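Local coordinates for protein arginyl-trna synthetase (Thermus thermophilus, PDB 1IQ0) that probably joins arginine to its cognate tRNA at the expense of ATP, as a monomeric class I aminoacyl-tRNA synthetase, at residues A[97-111]-A[136-148]. Sequence-based numbering, arbitrary orientation.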
loop_
_atom_site.group_PDB
_atom_site.type_symbol
_atom_site.label_atom_id
_atom_site.label_comp_id
_atom_site.label_asym_id
_atom_site.label_seq_id
_atom_site.Cartn_x
_atom_site.Cartn_y
_atom_site.Cartn_z
ATOM N N PRO A 97 -11.340 -12.744 3.296
ATOM C CA PRO A 97 -10.731 -11.879 4.313
ATOM C C PRO A 97 -10.714 -12.555 5.684
ATOM O O PRO A 97 -11.629 -13.303 6.032
ATOM C CB PRO A 97 -11.622 -10.638 4.286
ATOM C CG PRO A 97 -12.016 -10.550 2.837
ATOM C CD PRO A 97 -12.341 -11.998 2.503
ATOM N N PHE A 98 -9.664 -12.289 6.453
ATOM C CA PHE A 98 -9.507 -12.866 7.777
ATOM C C PHE A 98 -10.439 -12.214 8.798
ATOM O O PHE A 98 -11.058 -11.188 8.518
ATOM C CB PHE A 98 -8.052 -12.728 8.220
ATOM C CG PHE A 98 -7.082 -13.416 7.307
ATOM C CD1 PHE A 98 -6.791 -12.889 6.058
ATOM C CD2 PHE A 98 -6.488 -14.617 7.683
ATOM C CE1 PHE A 98 -5.925 -13.546 5.189
ATOM C CE2 PHE A 98 -5.620 -15.285 6.822
ATOM C CZ PHE A 98 -5.338 -14.747 5.571
ATOM N N PRO A 99 -10.570 -12.818 9.993
ATOM C CA PRO A 99 -11.436 -12.277 11.046
ATOM C C PRO A 99 -11.093 -10.824 11.360
ATOM O O PRO A 99 -9.918 -10.452 11.411
ATOM C CB PRO A 99 -11.146 -13.194 12.231
ATOM C CG PRO A 99 -10.850 -14.502 11.568
ATOM C CD PRO A 99 -9.953 -14.084 10.427
ATOM N N ARG A 100 -12.118 -10.007 11.571
ATOM C CA ARG A 100 -11.904 -8.606 11.885
ATOM C C ARG A 100 -11.356 -8.420 13.295
ATOM O O ARG A 100 -11.837 -9.028 14.252
ATOM C CB ARG A 100 -13.211 -7.815 11.741
ATOM C CG ARG A 100 -13.175 -6.424 12.386
ATOM C CD ARG A 100 -12.089 -5.531 11.783
ATOM N NE ARG A 100 -12.502 -4.914 10.525
ATOM C CZ ARG A 100 -13.449 -3.985 10.425
ATOM N NH1 ARG A 100 -14.086 -3.562 11.512
ATOM N NH2 ARG A 100 -13.760 -3.475 9.240
ATOM N N ARG A 101 -10.331 -7.586 13.403
ATOM C CA ARG A 101 -9.714 -7.259 14.681
ATOM C C ARG A 101 -9.982 -5.772 14.909
ATOM O O ARG A 101 -9.703 -4.950 14.043
ATOM C CB ARG A 101 -8.206 -7.520 14.628
ATOM C CG ARG A 101 -7.828 -8.987 14.740
ATOM C CD ARG A 101 -6.352 -9.190 14.446
ATOM N NE ARG A 101 -6.061 -9.037 13.022
ATOM C CZ ARG A 101 -4.840 -8.905 12.516
ATOM N NH1 ARG A 101 -3.781 -8.902 13.314
ATOM N NH2 ARG A 101 -4.678 -8.780 11.205
ATOM N N PRO A 102 -10.554 -5.410 16.066
ATOM C CA PRO A 102 -10.839 -3.997 16.347
ATOM C C PRO A 102 -9.569 -3.158 16.481
ATOM O O PRO A 102 -8.481 -3.693 16.710
ATOM C CB PRO A 102 -11.631 -4.059 17.650
ATOM C CG PRO A 102 -12.324 -5.382 17.557
ATOM C CD PRO A 102 -11.216 -6.276 17.056
ATOM N N GLY A 103 -9.716 -1.842 16.340
ATOM C CA GLY A 103 -8.569 -0.957 16.448
ATOM C C GLY A 103 -8.229 -0.332 15.110
ATOM O O GLY A 103 -7.707 -0.994 14.221
ATOM N N VAL A 104 -8.524 0.954 14.972
ATOM C CA VAL A 104 -8.267 1.669 13.737
ATOM C C VAL A 104 -6.796 1.801 13.349
ATOM O O VAL A 104 -5.940 2.104 14.175
ATOM C CB VAL A 104 -8.879 3.090 13.787
ATOM C CG1 VAL A 104 -8.419 3.909 12.575
ATOM C CG2 VAL A 104 -10.406 3.003 13.811
ATOM N N VAL A 105 -6.525 1.535 12.076
ATOM C CA VAL A 105 -5.196 1.694 11.505
ATOM C C VAL A 105 -5.473 2.817 10.504
ATOM O O VAL A 105 -6.197 2.629 9.536
ATOM C CB VAL A 105 -4.718 0.430 10.756
ATOM C CG1 VAL A 105 -3.423 0.734 10.027
ATOM C CG2 VAL A 105 -4.488 -0.713 11.748
ATOM N N LEU A 106 -4.929 3.996 10.765
ATOM C CA LEU A 106 -5.168 5.146 9.901
ATOM C C LEU A 106 -4.063 5.321 8.875
ATOM O O LEU A 106 -2.909 5.586 9.220
ATOM C CB LEU A 106 -5.290 6.408 10.751
ATOM C CG LEU A 106 -5.751 7.685 10.052
ATOM C CD1 LEU A 106 -7.153 7.482 9.470
ATOM C CD2 LEU A 106 -5.759 8.823 11.059
ATOM N N VAL A 107 -4.422 5.166 7.608
ATOM C CA VAL A 107 -3.460 5.312 6.531
ATOM C C VAL A 107 -3.612 6.660 5.843
ATOM O O VAL A 107 -4.691 6.998 5.361
ATOM C CB VAL A 107 -3.641 4.202 5.466
ATOM C CG1 VAL A 107 -2.604 4.364 4.359
ATOM C CG2 VAL A 107 -3.516 2.832 6.125
ATOM N N GLU A 108 -2.537 7.441 5.815
ATOM C CA GLU A 108 -2.584 8.724 5.123
ATOM C C GLU A 108 -1.726 8.642 3.870
ATOM O O GLU A 108 -0.556 8.267 3.925
ATOM C CB GLU A 108 -2.059 9.878 5.992
ATOM C CG GLU A 108 -1.989 11.193 5.184
ATOM C CD GLU A 108 -1.323 12.347 5.929
ATOM O OE1 GLU A 108 -0.560 13.093 5.288
ATOM O OE2 GLU A 108 -1.569 12.523 7.140
ATOM N N HIS A 109 -2.316 8.979 2.736
ATOM C CA HIS A 109 -1.577 8.970 1.486
ATOM C C HIS A 109 -2.168 9.998 0.533
ATOM O O HIS A 109 -3.226 10.569 0.819
ATOM C CB HIS A 109 -1.541 7.555 0.882
ATOM C CG HIS A 109 -2.865 7.036 0.411
ATOM N ND1 HIS A 109 -3.533 7.575 -0.668
ATOM C CD2 HIS A 109 -3.583 5.951 0.794
ATOM C CE1 HIS A 109 -4.599 6.842 -0.933
ATOM N NE2 HIS A 109 -4.653 5.850 -0.063
ATOM N N THR A 110 -1.471 10.234 -0.577
ATOM C CA THR A 110 -1.851 11.224 -1.584
ATOM C C THR A 110 -1.475 12.570 -0.954
ATOM O O THR A 110 -0.307 12.955 -0.986
ATOM C CB THR A 110 -3.360 11.158 -1.924
ATOM O OG1 THR A 110 -3.710 9.813 -2.276
ATOM C CG2 THR A 110 -3.681 12.067 -3.124
ATOM N N SER A 111 -2.439 13.272 -0.362
ATOM C CA SER A 111 -2.148 14.542 0.309
ATOM C C SER A 111 -1.227 15.465 -0.474
ATOM O O SER A 111 -0.187 15.872 0.032
ATOM C CB SER A 111 -1.499 14.271 1.670
ATOM O OG SER A 111 -2.333 13.478 2.489
ATOM N N LEU A 136 -4.275 -4.448 4.280
ATOM C CA LEU A 136 -4.518 -4.466 5.727
ATOM C C LEU A 136 -5.964 -4.803 6.072
ATOM O O LEU A 136 -6.219 -5.553 7.005
ATOM C CB LEU A 136 -4.154 -3.117 6.351
ATOM C CG LEU A 136 -2.652 -2.904 6.516
ATOM C CD1 LEU A 136 -2.357 -1.427 6.712
ATOM C CD2 LEU A 136 -2.146 -3.748 7.703
ATOM N N ALA A 137 -6.904 -4.226 5.327
ATOM C CA ALA A 137 -8.321 -4.480 5.550
ATOM C C ALA A 137 -8.612 -5.965 5.338
ATOM O O ALA A 137 -9.293 -6.591 6.149
ATOM C CB ALA A 137 -9.175 -3.633 4.580
ATOM N N TYR A 138 -8.092 -6.516 4.242
ATOM C CA TYR A 138 -8.286 -7.926 3.918
ATOM C C TYR A 138 -7.709 -8.800 5.031
ATOM O O TYR A 138 -8.285 -9.824 5.401
ATOM C CB TYR A 138 -7.583 -8.267 2.600
ATOM C CG TYR A 138 -7.829 -9.682 2.105
ATOM C CD1 TYR A 138 -8.939 -9.984 1.314
ATOM C CD2 TYR A 138 -6.956 -10.720 2.434
ATOM C CE1 TYR A 138 -9.168 -11.278 0.864
ATOM C CE2 TYR A 138 -7.176 -12.019 1.989
ATOM C CZ TYR A 138 -8.283 -12.292 1.204
ATOM O OH TYR A 138 -8.499 -13.575 0.751
ATOM N N ALA A 139 -6.565 -8.383 5.556
ATOM C CA ALA A 139 -5.884 -9.113 6.614
ATOM C C ALA A 139 -6.587 -9.028 7.972
ATOM O O ALA A 139 -6.094 -9.566 8.962
ATOM C CB ALA A 139 -4.464 -8.617 6.735
ATOM N N GLY A 140 -7.721 -8.335 8.022
ATOM C CA GLY A 140 -8.464 -8.247 9.264
ATOM C C GLY A 140 -8.460 -6.936 10.024
ATOM O O GLY A 140 -9.201 -6.799 10.995
ATOM N N ARG A 141 -7.646 -5.972 9.602
ATOM C CA ARG A 141 -7.578 -4.695 10.305
ATOM C C ARG A 141 -8.695 -3.730 9.937
ATOM O O ARG A 141 -9.195 -3.738 8.807
ATOM C CB ARG A 141 -6.227 -4.015 10.050
ATOM C CG ARG A 141 -5.012 -4.880 10.387
ATOM C CD ARG A 141 -5.114 -5.482 11.784
ATOM N NE ARG A 141 -5.120 -4.479 12.848
ATOM C CZ ARG A 141 -4.042 -3.823 13.267
ATOM N NH1 ARG A 141 -2.861 -4.058 12.711
ATOM N NH2 ARG A 141 -4.142 -2.943 14.256
ATOM N N GLU A 142 -9.089 -2.909 10.910
ATOM C CA GLU A 142 -10.115 -1.892 10.704
ATOM C C GLU A 142 -9.313 -0.717 10.152
ATOM O O GLU A 142 -8.536 -0.087 10.873
ATOM C CB GLU A 142 -10.782 -1.514 12.028
ATOM C CG GLU A 142 -11.879 -0.474 11.866
ATOM C CD GLU A 142 -12.535 -0.095 13.175
ATOM O OE1 GLU A 142 -13.479 0.720 13.142
ATOM O OE2 GLU A 142 -12.113 -0.605 14.234
ATOM N N VAL A 143 -9.509 -0.434 8.869
ATOM C CA VAL A 143 -8.748 0.599 8.178
ATOM C C VAL A 143 -9.513 1.834 7.725
ATOM O O VAL A 143 -10.649 1.745 7.265
ATOM C CB VAL A 143 -8.050 -0.019 6.930
ATOM C CG1 VAL A 143 -7.271 1.041 6.161
ATOM C CG2 VAL A 143 -7.137 -1.153 7.370
ATOM N N LEU A 144 -8.863 2.986 7.854
ATOM C CA LEU A 144 -9.435 4.253 7.419
ATOM C C LEU A 144 -8.354 4.989 6.642
ATOM O O LEU A 144 -7.199 5.046 7.071
ATOM C CB LEU A 144 -9.885 5.096 8.613
ATOM C CG LEU A 144 -11.130 4.625 9.365
ATOM C CD1 LEU A 144 -11.408 5.597 10.514
ATOM C CD2 LEU A 144 -12.334 4.552 8.421
ATOM N N VAL A 145 -8.726 5.531 5.489
ATOM C CA VAL A 145 -7.790 6.256 4.639
ATOM C C VAL A 145 -8.053 7.762 4.727
ATOM O O VAL A 145 -9.164 8.236 4.483
ATOM C CB VAL A 145 -7.914 5.778 3.171
ATOM C CG1 VAL A 145 -7.104 6.680 2.241
ATOM C CG2 VAL A 145 -7.417 4.341 3.062
ATOM N N LEU A 146 -7.017 8.508 5.079
ATOM C CA LEU A 146 -7.135 9.951 5.212
ATOM C C LEU A 146 -6.309 10.669 4.156
ATOM O O LEU A 146 -5.192 10.254 3.851
ATOM C CB LEU A 146 -6.667 10.378 6.609
ATOM C CG LEU A 146 -6.666 11.865 6.991
ATOM C CD1 LEU A 146 -6.637 11.983 8.504
ATOM C CD2 LEU A 146 -5.457 12.584 6.376
ATOM N N ASN A 147 -6.872 11.736 3.595
ATOM C CA ASN A 147 -6.177 12.547 2.600
ATOM C C ASN A 147 -6.085 13.964 3.189
ATOM O O ASN A 147 -7.104 14.618 3.406
ATOM C CB ASN A 147 -6.959 12.547 1.281
ATOM C CG ASN A 147 -6.207 13.238 0.146
ATOM O OD1 ASN A 147 -6.630 13.189 -1.014
ATOM N ND2 ASN A 147 -5.095 13.883 0.473
ATOM N N TYR A 148 -4.862 14.415 3.472
ATOM C CA TYR A 148 -4.624 15.733 4.064
ATOM C C TYR A 148 -4.582 16.817 2.998
ATOM O O TYR A 148 -3.808 16.725 2.053
ATOM C CB TYR A 148 -3.304 15.726 4.847
ATOM C CG TYR A 148 -2.795 17.102 5.233
ATOM C CD1 TYR A 148 -3.501 17.903 6.135
ATOM C CD2 TYR A 148 -1.618 17.610 4.676
ATOM C CE1 TYR A 148 -3.050 19.180 6.474
ATOM C CE2 TYR A 148 -1.155 18.884 5.007
ATOM C CZ TYR A 148 -1.878 19.664 5.909
ATOM O OH TYR A 148 -1.421 20.912 6.257
HETATM O O HOH W 1 -11.398 -6.060 8.160
HETATM O O HOH W 2 -7.818 -3.439 13.343
HETATM O O HOH W 3 -5.996 -3.306 16.307
#
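Val-105 and Val-107 pair in parallel with 142-146, the axes of strands 104-108 and 141-148 inclined at 30°, through bonds such as Val-107 N to Leu-144 O and Leu-146 N to Val-107 O (both 2.8 Å). Leu-106 reaches across with CD1, 3.7 Å from Leu-144 CB, on the face where Phe-308 and Trp-311 pack against Leu-146. The other face takes Val-105, whose CG2 lies over the guanidinium of Arg-141, 3.4 Å from NH2; bends at chi2 (-50°) and chi3 (-64°) lay the group against the valine, and NH1 salt-bridges Glu-348. Strand 104-108, helix 120-138 and strand 141-149 illustrate the beta-alpha-beta crossover of the Rossmann-type fold of class I synthetases. Where the helix ends, Gly-140 forms a Schellman motif, and Arg-101 NH2 donates a hydrogen bond to Ala-139 O, 2.8 Å, from above the carbonyl plane. Pro-97 CA makes a CH-pi contact over the Tyr-138 ring, 3.9 Å from its centroid; Phe-98 CE1 approaches ring atom CE2 at 3.8 Å. Replacing Tyr-138 by an alanine would probably strip Pro-97 CA of this ring face and open a gap beside Phe-98 CE1. Past strand 104-108, Ser-111 OG accepts a hydrogen bond from Tyr-148 N, 2.9 Å.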